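Protein Kinase A (Toxoplasma gondii, PDB 5J3U) binds cAMP in two cyclic nucleotide-binding domains and, as a regulatory chain of its family, probably inhibits the kinase catalytic subunit until the nucleotide arrives. Local coordinates at residues A[91-96]-A[117-122]; A[46-51]-A[57-62]. All coordinates share one frame; numbering follows the deposited sequence. Where two conformers were deposited one is given.

Contact 1 (A[91-96]-A[117-122]); sequences LALLYN and DTFNAI. With CMP (adenosine-3',5'-cyclic-monophosphate), chain C.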
loop_
_atom_site.group_PDB
_atom_site.type_symbol
_atom_site.label_atom_id
_atom_site.label_comp_id
_atom_site.label_asym_id
_atom_site.label_seq_id
_atom_site.Cartn_x
_atom_site.Cartn_y
_atom_site.Cartn_z
ATOM N N LEU A 91 13.365 -8.265 1.015
ATOM C CA LEU A 91 14.065 -8.445 -0.256
ATOM C C LEU A 91 14.831 -9.741 -0.311
ATOM O O LEU A 91 14.769 -10.437 -1.301
ATOM C CB LEU A 91 14.984 -7.246 -0.598
ATOM C CG LEU A 91 14.330 -5.888 -0.651
ATOM C CD1 LEU A 91 15.355 -4.793 -0.945
ATOM C CD2 LEU A 91 13.240 -5.926 -1.735
ATOM N N ALA A 92 15.539 -10.102 0.759
ATOM C CA ALA A 92 16.283 -11.361 0.796
ATOM C C ALA A 92 15.377 -12.575 0.622
ATOM O O ALA A 92 15.774 -13.605 0.059
ATOM C CB ALA A 92 17.040 -11.460 2.092
ATOM N N LEU A 93 14.145 -12.440 1.096
ATOM C CA LEU A 93 13.135 -13.510 0.956
ATOM C C LEU A 93 12.504 -13.457 -0.447
ATOM O O LEU A 93 12.285 -14.493 -1.090
ATOM C CB LEU A 93 12.074 -13.365 2.051
ATOM C CG LEU A 93 12.398 -14.082 3.382
ATOM C CD1 LEU A 93 13.784 -13.726 3.895
ATOM C CD2 LEU A 93 11.290 -13.809 4.426
ATOM N N LEU A 94 12.185 -12.265 -0.926
ATOM C CA LEU A 94 11.556 -12.173 -2.280
ATOM C C LEU A 94 12.488 -12.636 -3.388
ATOM O O LEU A 94 12.056 -13.317 -4.307
ATOM C CB LEU A 94 11.100 -10.771 -2.610
ATOM C CG LEU A 94 9.789 -10.267 -2.072
ATOM C CD1 LEU A 94 9.711 -8.768 -2.338
ATOM C CD2 LEU A 94 8.598 -11.001 -2.706
ATOM N N TYR A 95 13.770 -12.296 -3.287
ATOM C CA TYR A 95 14.712 -12.534 -4.390
ATOM C C TYR A 95 15.800 -13.567 -4.095
ATOM O O TYR A 95 16.646 -13.804 -4.947
ATOM C CB TYR A 95 15.306 -11.180 -4.837
ATOM C CG TYR A 95 14.226 -10.176 -5.189
ATOM C CD1 TYR A 95 13.359 -10.395 -6.263
ATOM C CD2 TYR A 95 14.034 -9.043 -4.431
ATOM C CE1 TYR A 95 12.344 -9.505 -6.568
ATOM C CE2 TYR A 95 13.020 -8.156 -4.730
ATOM C CZ TYR A 95 12.192 -8.387 -5.801
ATOM O OH TYR A 95 11.205 -7.479 -6.056
ATOM N N ASN A 96 15.784 -14.197 -2.912
ATOM C CA ASN A 96 16.777 -15.214 -2.546
ATOM C C ASN A 96 18.221 -14.688 -2.637
ATOM O O ASN A 96 19.119 -15.307 -3.211
ATOM C CB ASN A 96 16.542 -16.498 -3.352
ATOM C CG ASN A 96 15.258 -17.184 -2.946
ATOM O OD1 ASN A 96 14.844 -17.087 -1.797
ATOM N ND2 ASN A 96 14.620 -17.863 -3.881
ATOM N N ASP A 117 10.260 -19.892 5.644
ATOM C CA ASP A 117 9.454 -21.023 5.198
ATOM C C ASP A 117 7.964 -20.650 5.104
ATOM O O ASP A 117 7.285 -20.963 4.106
ATOM C CB ASP A 117 9.671 -22.281 6.054
ATOM C CG ASP A 117 11.064 -22.928 5.830
ATOM O OD1 ASP A 117 11.731 -22.694 4.783
ATOM O OD2 ASP A 117 11.476 -23.695 6.727
ATOM N N THR A 118 7.470 -19.937 6.091
ATOM C CA THR A 118 6.051 -19.535 6.087
ATOM C C THR A 118 5.820 -18.496 4.983
ATOM O O THR A 118 4.844 -18.571 4.261
ATOM C CB THR A 118 5.601 -19.023 7.462
ATOM O OG1 THR A 118 5.826 -20.074 8.419
ATOM C CG2 THR A 118 4.113 -18.633 7.461
ATOM N N PHE A 119 6.738 -17.558 4.871
ATOM C CA PHE A 119 6.670 -16.602 3.769
ATOM C C PHE A 119 6.608 -17.292 2.394
ATOM O O PHE A 119 5.745 -16.975 1.550
ATOM C CB PHE A 119 7.825 -15.631 3.851
ATOM C CG PHE A 119 7.816 -14.629 2.748
ATOM C CD1 PHE A 119 6.979 -13.513 2.824
ATOM C CD2 PHE A 119 8.617 -14.806 1.641
ATOM C CE1 PHE A 119 6.974 -12.555 1.800
ATOM C CE2 PHE A 119 8.595 -13.865 0.596
ATOM C CZ PHE A 119 7.785 -12.760 0.699
ATOM N N ASN A 120 7.497 -18.250 2.179
ATOM C CA ASN A 120 7.496 -19.028 0.940
ATOM C C ASN A 120 6.250 -19.783 0.706
ATOM O O ASN A 120 5.736 -19.767 -0.398
ATOM C CB ASN A 120 8.703 -19.997 0.838
ATOM C CG ASN A 120 9.994 -19.271 0.539
ATOM O OD1 ASN A 120 9.990 -18.076 0.204
ATOM N ND2 ASN A 120 11.107 -19.964 0.698
ATOM N N ALA A 121 5.725 -20.429 1.741
ATOM C CA ALA A 121 4.509 -21.240 1.592
ATOM C C ALA A 121 3.216 -20.435 1.345
ATOM O O ALA A 121 2.399 -20.830 0.539
ATOM C CB ALA A 121 4.332 -22.091 2.847
ATOM N N ILE A 122 3.028 -19.322 2.052
ATOM C CA ILE A 122 1.731 -18.622 2.108
ATOM C C ILE A 122 1.708 -17.315 1.307
ATOM O O ILE A 122 0.674 -17.004 0.705
ATOM C CB ILE A 122 1.348 -18.270 3.547
ATOM C CG1 ILE A 122 1.391 -19.516 4.460
ATOM C CG2 ILE A 122 -0.011 -17.546 3.622
ATOM C CD1 ILE A 122 0.321 -20.554 4.135
HETATM P P CMP C . 16.757 -7.125 2.904
HETATM O O1P CMP C . 17.804 -6.927 1.770
HETATM O O2P CMP C . 16.323 -8.546 3.141
HETATM O "O5'" CMP C . 17.537 -6.567 4.196
HETATM C "C5'" CMP C . 17.858 -5.175 4.201
HETATM C "C4'" CMP C . 16.573 -4.391 4.044
HETATM O "O4'" CMP C . 16.672 -3.000 4.101
HETATM C "C3'" CMP C . 15.882 -4.708 2.747
HETATM O "O3'" CMP C . 15.522 -6.090 2.757
HETATM C "C2'" CMP C . 14.797 -3.678 2.826
HETATM O "O2'" CMP C . 13.691 -4.145 3.575
HETATM C "C1'" CMP C . 15.463 -2.503 3.537
HETATM N N9 CMP C . 15.777 -1.381 2.621
HETATM C C8 CMP C . 15.216 -0.132 2.716
HETATM N N7 CMP C . 15.680 0.661 1.703
HETATM C C5 CMP C . 16.476 -0.068 0.956
HETATM C C6 CMP C . 17.264 0.195 -0.272
HETATM N N6 CMP C . 17.252 1.414 -0.863
HETATM N N1 CMP C . 17.978 -0.825 -0.747
HETATM C C2 CMP C . 18.001 -2.077 -0.207
HETATM N N3 CMP C . 17.322 -2.387 0.927
HETATM C C4 CMP C . 16.562 -1.429 1.541
#

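Contact 2 (A[46-51]-A[57-62]); sequences TCLIRE and CLYIVQ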
loop_
_atom_site.group_PDB
_atom_site.type_symbol
_atom_site.label_atom_id
_atom_site.label_comp_id
_atom_site.label_asym_id
_atom_site.label_seq_id
_atom_site.Cartn_x
_atom_site.Cartn_y
_atom_site.Cartn_z
ATOM N N THR A 46 20.186 -1.004 18.138
ATOM C CA THR A 46 20.400 -2.418 17.925
ATOM C C THR A 46 20.581 -2.660 16.424
ATOM O O THR A 46 19.697 -2.349 15.605
ATOM C CB THR A 46 19.180 -3.279 18.384
ATOM O OG1 THR A 46 18.875 -3.054 19.769
ATOM C CG2 THR A 46 19.434 -4.762 18.147
ATOM N N CYS A 47 21.679 -3.319 16.095
ATOM C CA CYS A 47 21.995 -3.649 14.751
ATOM C C CYS A 47 21.364 -4.980 14.369
ATOM O O CYS A 47 22.006 -6.025 14.412
ATOM C CB CYS A 47 23.526 -3.684 14.578
ATOM S SG CYS A 47 23.976 -3.969 12.857
ATOM N N LEU A 48 20.106 -4.919 13.911
ATOM C CA LEU A 48 19.277 -6.113 13.656
ATOM C C LEU A 48 19.612 -6.908 12.438
ATOM O O LEU A 48 19.628 -8.119 12.512
ATOM C CB LEU A 48 17.778 -5.727 13.588
ATOM C CG LEU A 48 16.688 -6.793 13.390
ATOM C CD1 LEU A 48 16.678 -7.760 14.542
ATOM C CD2 LEU A 48 15.349 -6.080 13.358
ATOM N N ILE A 49 19.792 -6.251 11.283
ATOM C CA ILE A 49 20.124 -6.937 10.057
ATOM C C ILE A 49 21.433 -6.350 9.530
ATOM O O ILE A 49 21.600 -5.148 9.572
ATOM C CB ILE A 49 19.040 -6.691 8.964
ATOM C CG1 ILE A 49 17.707 -7.320 9.399
ATOM C CG2 ILE A 49 19.501 -7.188 7.597
ATOM C CD1 ILE A 49 16.608 -7.146 8.359
ATOM N N ARG A 50 22.300 -7.195 9.002
ATOM C CA ARG A 50 23.583 -6.746 8.542
ATOM C C ARG A 50 23.734 -7.058 7.072
ATOM O O ARG A 50 23.532 -8.184 6.660
ATOM C CB ARG A 50 24.694 -7.408 9.338
ATOM C CG ARG A 50 24.527 -7.225 10.840
ATOM C CD ARG A 50 25.846 -7.440 11.585
ATOM N NE ARG A 50 25.773 -8.515 12.575
ATOM C CZ ARG A 50 25.079 -8.470 13.714
ATOM N NH1 ARG A 50 24.335 -7.410 14.030
ATOM N NH2 ARG A 50 25.133 -9.500 14.548
ATOM N N GLU A 51 24.099 -6.024 6.295
ATOM C CA GLU A 51 24.268 -6.152 4.861
ATOM C C GLU A 51 25.192 -7.298 4.555
ATOM O O GLU A 51 26.197 -7.443 5.216
ATOM C CB GLU A 51 24.860 -4.851 4.279
ATOM C CG GLU A 51 24.953 -4.777 2.789
ATOM C CD GLU A 51 25.522 -3.458 2.281
ATOM O OE1 GLU A 51 25.787 -2.512 3.074
ATOM O OE2 GLU A 51 25.707 -3.412 1.049
ATOM N N CYS A 57 14.365 -14.398 7.658
ATOM C CA CYS A 57 13.101 -13.853 8.086
ATOM C C CYS A 57 12.918 -12.425 7.579
ATOM O O CYS A 57 13.870 -11.800 7.075
ATOM C CB CYS A 57 13.051 -13.876 9.596
ATOM S SG CYS A 57 14.326 -12.882 10.362
ATOM N N LEU A 58 11.700 -11.909 7.743
ATOM C CA LEU A 58 11.399 -10.517 7.546
ATOM C C LEU A 58 10.712 -10.011 8.779
ATOM O O LEU A 58 10.350 -10.805 9.648
ATOM C CB LEU A 58 10.570 -10.334 6.292
ATOM C CG LEU A 58 9.133 -10.896 6.245
ATOM C CD1 LEU A 58 8.195 -10.083 7.124
ATOM C CD2 LEU A 58 8.614 -10.858 4.812
ATOM N N TYR A 59 10.600 -8.703 8.881
ATOM C CA TYR A 59 9.952 -8.045 9.997
ATOM C C TYR A 59 8.921 -7.040 9.556
ATOM O O TYR A 59 9.052 -6.412 8.509
ATOM C CB TYR A 59 11.010 -7.259 10.790
ATOM C CG TYR A 59 12.125 -8.125 11.297
ATOM C CD1 TYR A 59 12.013 -8.794 12.528
ATOM C CD2 TYR A 59 13.269 -8.308 10.552
ATOM C CE1 TYR A 59 13.017 -9.591 12.994
ATOM C CE2 TYR A 59 14.292 -9.096 11.028
ATOM C CZ TYR A 59 14.151 -9.737 12.240
ATOM O OH TYR A 59 15.162 -10.531 12.678
ATOM N N ILE A 60 7.930 -6.813 10.424
ATOM C CA ILE A 60 7.073 -5.666 10.292
ATOM C C ILE A 60 7.051 -4.878 11.599
ATOM O O ILE A 60 7.120 -5.441 12.693
ATOM C CB ILE A 60 5.678 -6.083 9.771
ATOM C CG1 ILE A 60 4.851 -4.835 9.449
ATOM C CG2 ILE A 60 4.957 -6.942 10.788
ATOM C CD1 ILE A 60 3.676 -5.060 8.505
ATOM N N VAL A 61 6.980 -3.566 11.501
ATOM C CA VAL A 61 7.127 -2.722 12.653
ATOM C C VAL A 61 5.769 -2.429 13.250
ATOM O O VAL A 61 4.951 -1.866 12.596
ATOM C CB VAL A 61 7.802 -1.375 12.282
ATOM C CG1 VAL A 61 7.952 -0.467 13.491
ATOM C CG2 VAL A 61 9.157 -1.615 11.666
ATOM N N GLN A 62 5.560 -2.804 14.502
ATOM C CA GLN A 62 4.377 -2.306 15.230
ATOM C C GLN A 62 4.659 -0.884 15.783
ATOM O O GLN A 62 3.857 0.056 15.625
ATOM C CB GLN A 62 3.934 -3.296 16.300
ATOM C CG GLN A 62 2.715 -2.783 17.058
ATOM C CD GLN A 62 2.192 -3.757 18.055
ATOM O OE1 GLN A 62 2.431 -4.957 17.962
ATOM N NE2 GLN A 62 1.475 -3.242 19.045
#

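Contact 1 (A[91-96]-A[117-122])
Phe119 reaches from helix 116-138 to the short helix 91-95 and meets Leu93 and Leu94. Its CG stands anti to the backbone N (chi1 180°), which sends the ring across to the other helix. Phe119 CB comes first and lies 4.0 Å from Leu93 CD2. CG meets the same methyl. Phe119 CD2 sits 3.8 Å from Leu93 CB, and CE2 is equally close to that carbon. Leu93 approaches the ring obliquely along this side. At the tip, Phe119 CZ touches Leu94 CD2 at 3.9 Å, and this methyl lies at the ring edge, near its plane. Leu21 and Leu58 also pack on Phe119.

The axes of the two segments come no closer than 10.5 Å and their directions differ by 47°, so side chains bridge the space. Leu93 O and Leu94 O accept hydrogen bonds from Lys124 NZ, five residues after Phe119. Ala92 O accepts one from Arg116 NH2, at the start of helix 116-138.

Helix 91-95 belongs to the phosphate-binding cassette. Ala92 N donates to CMP O2P at 3.0 Å, with an N-H...O angle of 158°. Leu91 CD1 lies 3.6 Å from N3 of the CMP adenine. Helix 91-95 thus adds one polar and one apolar contact to the nucleotide site. The packing on Phe119 has no hydrogen bond between its segments and buries Asn120 OD1 without a partner; Arg116 and Lys124 add the polar links.

Contact 2 (A[46-51]-A[57-62])
Leu48 lies over one face of the Tyr59 ring, and Ile49 comes to the edge of the same ring. The face contact is a CH-pi interaction. Leu48 CD2 is 3.9 Å from the centroid of the Tyr59 ring and 10° off the ring normal, so the methyl sits almost directly above the ring centre. The second methyl, Leu48 CD1, sits nearer the phenol end, 3.7 Å from Tyr59 OH. Leu48 CG is anti to its backbone N (chi1 -177°), and this carries both methyls to the ring.

Ile49 approaches differently. Its side chain and that of Tyr59 run past each other in opposite directions. Ile49 CD1 is 4.0 Å from Tyr59 CE2 and lies near the ring plane. The two neighbours thus hold one aromatic ring by face and by edge.

Consecutive residues can both turn toward Tyr59 because the strand is irregular here. Leu48 and Ile49 form a classic beta bulge opposite Val103, and Cys47 just before them centres an inverse gamma turn. Strands 47-49 and 57-61 belong to the two facing sheets of the jelly-roll beta-barrel of the cyclic nucleotide-binding domain. Their backbones are well separated, with the CA atoms of Ile49 and Leu58 9.8 Å apart, and no hydrogen bond crosses between them.

Phe88 touches Leu48 and Ile49, and the rings of Phe88 and Tyr59 meet with planes about 25° apart. Ile49 also lines the cAMP pocket, its side chain about 4 Å from the bound nucleotide.

Both contacts belong to the first cyclic nucleotide-binding domain, with centres about 15 Å apart. Contact 2 is buried between the two sheets of the jelly-roll barrel. Contact 1 is partly buried and joins two helices beside the barrel. They meet at strand 57-61: Phe119 CD1 is 3.7 Å from Leu58 CD2, while Leu93 CD1 packs against Cys57 O. Leu58 and Tyr59 point to opposite sides of this strand, one toward the helices and the other into the barrel. Each contact centres on an aromatic ring met by adjacent aliphatic residues. Contact 1 also carries a phosphate hydrogen bond and hydrogen bonds from a lysine and an arginine to carbonyl oxygens, whereas contact 2 is apolar across its interface.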